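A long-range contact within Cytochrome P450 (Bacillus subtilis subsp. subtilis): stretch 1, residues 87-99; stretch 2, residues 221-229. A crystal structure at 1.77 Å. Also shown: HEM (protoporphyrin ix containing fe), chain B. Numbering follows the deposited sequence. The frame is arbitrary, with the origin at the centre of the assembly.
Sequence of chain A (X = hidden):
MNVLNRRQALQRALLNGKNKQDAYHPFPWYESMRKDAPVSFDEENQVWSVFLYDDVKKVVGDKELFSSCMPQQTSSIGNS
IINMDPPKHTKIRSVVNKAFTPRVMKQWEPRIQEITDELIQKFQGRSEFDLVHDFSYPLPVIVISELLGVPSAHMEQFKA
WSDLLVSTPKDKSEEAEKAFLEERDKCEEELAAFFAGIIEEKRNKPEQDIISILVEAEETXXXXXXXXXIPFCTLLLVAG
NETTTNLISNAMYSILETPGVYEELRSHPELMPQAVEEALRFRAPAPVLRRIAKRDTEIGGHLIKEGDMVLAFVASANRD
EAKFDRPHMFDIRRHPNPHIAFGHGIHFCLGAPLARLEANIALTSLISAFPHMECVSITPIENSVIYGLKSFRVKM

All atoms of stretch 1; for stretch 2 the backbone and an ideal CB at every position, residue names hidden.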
# COMPACT_ATOMS: atom_id res chain seq x y z
N PRO A 87 -5.47 -5.63 -23.45
CA PRO A 87 -4.83 -6.91 -23.17
C PRO A 87 -3.39 -6.80 -22.65
O PRO A 87 -2.86 -7.80 -22.16
CB PRO A 87 -4.84 -7.60 -24.54
CG PRO A 87 -4.73 -6.46 -25.51
CD PRO A 87 -5.51 -5.32 -24.89
N LYS A 88 -2.77 -5.63 -22.74
CA LYS A 88 -1.39 -5.47 -22.28
C LYS A 88 -1.25 -5.90 -20.83
O LYS A 88 -0.29 -6.57 -20.45
CB LYS A 88 -0.93 -4.02 -22.43
CG LYS A 88 -0.36 -3.66 -23.79
CD LYS A 88 1.06 -4.15 -23.93
CE LYS A 88 1.99 -3.50 -22.92
NZ LYS A 88 3.42 -3.87 -23.15
N HIS A 89 -2.23 -5.52 -20.01
CA HIS A 89 -2.17 -5.82 -18.58
C HIS A 89 -2.21 -7.31 -18.31
O HIS A 89 -1.48 -7.82 -17.47
CB HIS A 89 -3.31 -5.14 -17.83
CG HIS A 89 -3.42 -5.58 -16.40
ND1 HIS A 89 -4.20 -6.64 -16.00
CD2 HIS A 89 -2.85 -5.09 -15.27
CE1 HIS A 89 -4.10 -6.80 -14.69
NE2 HIS A 89 -3.27 -5.88 -14.22
N THR A 90 -3.07 -8.00 -19.04
CA THR A 90 -3.28 -9.42 -18.89
C THR A 90 -1.96 -10.16 -19.05
O THR A 90 -1.59 -10.98 -18.21
CB THR A 90 -4.25 -9.94 -19.96
OG1 THR A 90 -5.41 -9.10 -19.99
CG2 THR A 90 -4.65 -11.38 -19.68
N LYS A 91 -1.25 -9.84 -20.13
CA LYS A 91 0.00 -10.52 -20.45
C LYS A 91 1.06 -10.36 -19.36
O LYS A 91 1.67 -11.34 -18.93
CB LYS A 91 0.55 -10.02 -21.79
CG LYS A 91 1.82 -10.71 -22.21
CD LYS A 91 2.31 -10.19 -23.57
CE LYS A 91 2.58 -8.70 -23.52
NZ LYS A 91 3.82 -8.36 -22.77
N ILE A 92 1.29 -9.13 -18.92
CA ILE A 92 2.30 -8.88 -17.91
C ILE A 92 1.86 -9.43 -16.54
O ILE A 92 2.65 -10.11 -15.88
CB ILE A 92 2.71 -7.39 -17.85
CG1 ILE A 92 3.27 -6.97 -19.22
CG2 ILE A 92 3.74 -7.17 -16.77
CD1 ILE A 92 3.46 -5.48 -19.38
N ARG A 93 0.63 -9.16 -16.13
CA ARG A 93 0.15 -9.64 -14.83
C ARG A 93 0.35 -11.15 -14.70
O ARG A 93 0.83 -11.63 -13.69
CB ARG A 93 -1.32 -9.27 -14.59
CG ARG A 93 -1.91 -9.74 -13.24
CD ARG A 93 -1.18 -9.15 -12.03
NE ARG A 93 -1.61 -9.77 -10.77
CZ ARG A 93 -2.34 -9.16 -9.84
NH1 ARG A 93 -2.70 -7.89 -9.99
NH2 ARG A 93 -2.69 -9.81 -8.74
N SER A 94 0.00 -11.90 -15.74
CA SER A 94 0.10 -13.35 -15.62
C SER A 94 1.54 -13.83 -15.43
O SER A 94 1.80 -14.81 -14.74
CB SER A 94 -0.54 -14.05 -16.82
OG SER A 94 0.36 -14.08 -17.90
N VAL A 95 2.49 -13.12 -16.03
CA VAL A 95 3.90 -13.44 -15.86
C VAL A 95 4.39 -13.12 -14.44
O VAL A 95 5.13 -13.91 -13.84
CB VAL A 95 4.78 -12.72 -16.91
CG1 VAL A 95 6.22 -13.14 -16.75
CG2 VAL A 95 4.28 -13.03 -18.32
N VAL A 96 3.98 -11.97 -13.89
CA VAL A 96 4.53 -11.55 -12.60
C VAL A 96 3.85 -12.21 -11.39
O VAL A 96 4.38 -12.15 -10.28
CB VAL A 96 4.58 -10.00 -12.44
CG1 VAL A 96 5.39 -9.37 -13.58
CG2 VAL A 96 3.18 -9.38 -12.43
N ASN A 97 2.69 -12.83 -11.59
CA ASN A 97 2.06 -13.60 -10.51
C ASN A 97 3.02 -14.61 -9.91
O ASN A 97 2.95 -14.92 -8.71
CB ASN A 97 0.80 -14.33 -10.99
CG ASN A 97 -0.38 -13.39 -11.16
OD1 ASN A 97 -1.33 -13.66 -11.90
ND2 ASN A 97 -0.32 -12.26 -10.48
N LYS A 98 3.90 -15.15 -10.76
CA LYS A 98 4.85 -16.17 -10.34
C LYS A 98 5.81 -15.70 -9.25
O LYS A 98 6.44 -16.52 -8.59
CB LYS A 98 5.69 -16.65 -11.53
CG LYS A 98 4.89 -16.92 -12.79
CD LYS A 98 5.76 -17.63 -13.81
CE LYS A 98 7.12 -16.97 -13.92
NZ LYS A 98 7.01 -15.61 -14.48
N ALA A 99 5.93 -14.39 -9.08
CA ALA A 99 6.86 -13.84 -8.09
C ALA A 99 6.25 -13.69 -6.69
O ALA A 99 6.96 -13.38 -5.74
CB ALA A 99 7.39 -12.50 -8.57
N UNK A 221 7.06 -20.64 -21.24
CA UNK A 221 6.83 -19.28 -21.69
C UNK A 221 7.12 -18.26 -20.60
O UNK A 221 8.05 -18.43 -19.82
CB UNK A 221 5.39 -19.13 -22.18
N UNK A 222 6.32 -17.20 -20.55
CA UNK A 222 6.47 -16.16 -19.53
C UNK A 222 7.79 -15.39 -19.50
O UNK A 222 8.60 -15.58 -18.59
CB UNK A 222 6.27 -16.80 -18.16
N UNK A 223 8.04 -14.62 -20.55
CA UNK A 223 9.34 -13.95 -20.67
C UNK A 223 9.34 -12.48 -21.01
O UNK A 223 9.41 -12.08 -22.14
CB UNK A 223 10.16 -14.67 -21.74
N UNK A 224 9.35 -11.69 -19.97
CA UNK A 224 9.34 -10.23 -20.06
C UNK A 224 10.65 -9.69 -20.61
O UNK A 224 11.71 -10.28 -20.44
CB UNK A 224 9.06 -9.62 -18.69
N UNK A 225 10.58 -8.54 -21.28
CA UNK A 225 11.79 -7.85 -21.69
C UNK A 225 12.17 -6.87 -20.58
O UNK A 225 11.39 -6.63 -19.66
CB UNK A 225 11.60 -7.13 -23.03
N UNK A 226 13.37 -6.31 -20.68
CA UNK A 226 13.85 -5.37 -19.68
C UNK A 226 13.00 -4.13 -19.66
O UNK A 226 12.82 -3.51 -18.61
CB UNK A 226 15.31 -5.00 -19.94
N UNK A 227 12.47 -3.75 -20.82
CA UNK A 227 11.60 -2.58 -20.94
C UNK A 227 10.29 -2.75 -20.17
O UNK A 227 9.62 -1.77 -19.86
CB UNK A 227 11.30 -2.30 -22.41
N UNK A 228 9.93 -3.99 -19.87
CA UNK A 228 8.76 -4.27 -19.05
C UNK A 228 9.18 -4.60 -17.61
O UNK A 228 8.51 -4.22 -16.65
CB UNK A 228 7.95 -5.42 -19.65
N UNK A 229 10.32 -5.28 -17.47
CA UNK A 229 10.75 -5.71 -16.15
C UNK A 229 11.20 -4.55 -15.29
O UNK A 229 10.87 -4.48 -14.11
CB UNK A 229 11.88 -6.73 -16.27
CHA HEM B . -2.18 -2.67 -6.75
CHB HEM B . -3.07 -1.40 -2.16
CHC HEM B . 1.25 -3.22 -0.81
CHD HEM B . 2.35 -4.03 -5.46
C1A HEM B . -2.82 -2.20 -5.62
C2A HEM B . -4.19 -1.71 -5.54
C3A HEM B . -4.43 -1.36 -4.28
C4A HEM B . -3.24 -1.63 -3.50
CMA HEM B . -5.76 -0.78 -3.72
CAA HEM B . -5.20 -1.62 -6.71
CBA HEM B . -4.93 -0.39 -7.56
CGA HEM B . -6.07 -0.12 -8.52
O1A HEM B . -5.98 0.93 -9.21
O2A HEM B . -7.03 -0.93 -8.59
C1B HEM B . -1.99 -1.82 -1.42
C2B HEM B . -1.92 -1.80 0.03
C3B HEM B . -0.72 -2.29 0.39
C4B HEM B . -0.00 -2.65 -0.80
CMB HEM B . -3.05 -1.29 0.95
CAB HEM B . -0.14 -2.51 1.80
CBB HEM B . -0.94 -2.59 2.87
C1C HEM B . 1.90 -3.63 -1.95
C2C HEM B . 3.19 -4.29 -2.00
C3C HEM B . 3.48 -4.51 -3.29
C4C HEM B . 2.40 -4.00 -4.08
CMC HEM B . 4.02 -4.66 -0.75
CAC HEM B . 4.72 -5.17 -3.94
CBC HEM B . 5.86 -5.42 -3.29
C1D HEM B . 1.25 -3.72 -6.24
C2D HEM B . 1.24 -3.80 -7.67
C3D HEM B . -0.18 -3.38 -8.09
C4D HEM B . -0.87 -3.09 -6.85
CMD HEM B . 2.41 -4.23 -8.58
CAD HEM B . -0.73 -3.30 -9.53
CBD HEM B . -1.38 -4.65 -9.85
CGD HEM B . -2.04 -4.59 -11.21
O1D HEM B . -2.35 -5.68 -11.76
O2D HEM B . -2.22 -3.46 -11.73
NA HEM B . -2.28 -2.12 -4.35
NB HEM B . -0.79 -2.34 -1.89
NC HEM B . 1.44 -3.46 -3.24
ND HEM B . 0.01 -3.31 -5.79
FE HEM B . -0.48 -2.95 -3.81

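Stretch 1 is mostly helix, with Lys 88, Lys 91, Ile 92 and Val 95 on the side near the incoming segment and Lys 98 following in a short 3-10 segment: amines at both ends and branched aliphatics between. The rule to read is which backbone positions of stretch 2 can reach which part of that pattern.

Position 221 has nothing of stretch 1 within 5.5 Å of its ideal CB, so this contact leaves the choice open; a side chain would have room. The deposited residue is Gly 221.

Position 222 is far more constrained. Its phi/psi of 61/67 lies in the left-handed half of the map, where glycine, asparagine or aspartate would be easy choices. Yet CA-to-CB points toward stretch 1, with CA only 5.2 Å from the CA of Val 95, and the ideal CB lies 3.9 Å from both Val 95 CG1 and Lys 98 NZ. A methylene against the valine and an acid near the amine would answer both neighbours; glutamine could serve too. It is Glu 222. Its CB packs 3.9 Å from Val 95 CG1, and its carboxylate runs along the lysine, with OE2 3.0 Å from Lys 98 CD. The charges attract only loosely, OE2 standing 4.3 Å from Lys 98 NZ, beyond a salt bridge; that amine instead donates a 2.6 Å hydrogen bond from NZ to Val 95 O.

At 223 CA-to-CB points away and the extended backbone asks for little, so a polar or charged residue suits. Lys 223 fills it.

Position 224 turns back toward the helix, its ideal CB 4.9 Å from Val 95 CG1, with Ile 92 and Val 96 offering further methyl groups. Leucine, isoleucine or methionine would all be reasonable. Leu 224 takes the site with chi1 m and chi2 t: CG meets Val 95 CG1 at 3.9 Å, CD1 meets Val 96 CG1 at 3.9 Å, and CD2 lies 4.1 Å from Ile 92 CG1. One branched side chain thus touches three aliphatic residues on successive parts of the helix.

Position 225 is out of reach of stretch 1 but immediately precedes a helix, where serine, threonine, aspartate or asparagine is favoured. Ser 225 is the N-cap.

Positions 226 and 227 have no partner here. The first, in helical geometry with room for a CB, is Gly 226; the second, open to many polar residues, is Glu 227.

Position 228 points toward stretch 1, its ideal CB 4.5 Å from Ile 92 CD1, with the amines of Lys 88 and Lys 91 beyond. An acid long enough to pass the isoleucine fits best. Glu 228 puts OE2 2.8 Å from Lys 91 NZ, a salt bridge with a weak hydrogen bond, and 3.6 Å from Lys 88 NZ, a long one. Its OE1 turns back to accept from Ser 225 N (3.1 Å) and Ser 225 OG (3.0 Å), so one carboxylate joins the helix start to the lysines.

Position 229 points sideways, with no close neighbour in stretch 1; an aliphatic is one option among many. Leu 229 occupies it.

Stretch 2 221-229: GEKLSGEEL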
# COMPACT_ATOMS: atom_id res chain seq x y z
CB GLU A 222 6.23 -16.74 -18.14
CG GLU A 222 4.78 -17.16 -17.89
CD GLU A 222 4.66 -18.22 -16.82
OE1 GLU A 222 5.45 -19.19 -16.83
OE2 GLU A 222 3.77 -18.07 -15.95
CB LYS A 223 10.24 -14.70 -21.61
CG LYS A 223 10.91 -15.90 -20.92
CD LYS A 223 11.21 -17.05 -21.89
CE LYS A 223 11.94 -16.56 -23.16
NZ LYS A 223 12.01 -17.56 -24.27
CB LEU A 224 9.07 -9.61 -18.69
CG LEU A 224 7.69 -9.83 -18.06
CD1 LEU A 224 7.58 -9.06 -16.74
CD2 LEU A 224 6.60 -9.41 -19.03
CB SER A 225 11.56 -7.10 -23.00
OG SER A 225 10.50 -6.16 -22.88
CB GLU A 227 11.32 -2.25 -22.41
CG GLU A 227 12.53 -1.66 -23.15
CD GLU A 227 12.15 -1.08 -24.51
OE1 GLU A 227 11.00 -1.29 -24.95
OE2 GLU A 227 13.01 -0.41 -25.13
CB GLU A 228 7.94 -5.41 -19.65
CG GLU A 228 7.35 -5.09 -21.02
CD GLU A 228 6.99 -6.34 -21.80
OE1 GLU A 228 7.86 -7.23 -21.97
OE2 GLU A 228 5.83 -6.45 -22.25
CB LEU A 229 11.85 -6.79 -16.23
CG LEU A 229 12.29 -7.42 -14.90
CD1 LEU A 229 11.10 -7.99 -14.08
CD2 LEU A 229 13.35 -8.50 -15.12
O HOH W 1 0.13 -0.59 -3.95
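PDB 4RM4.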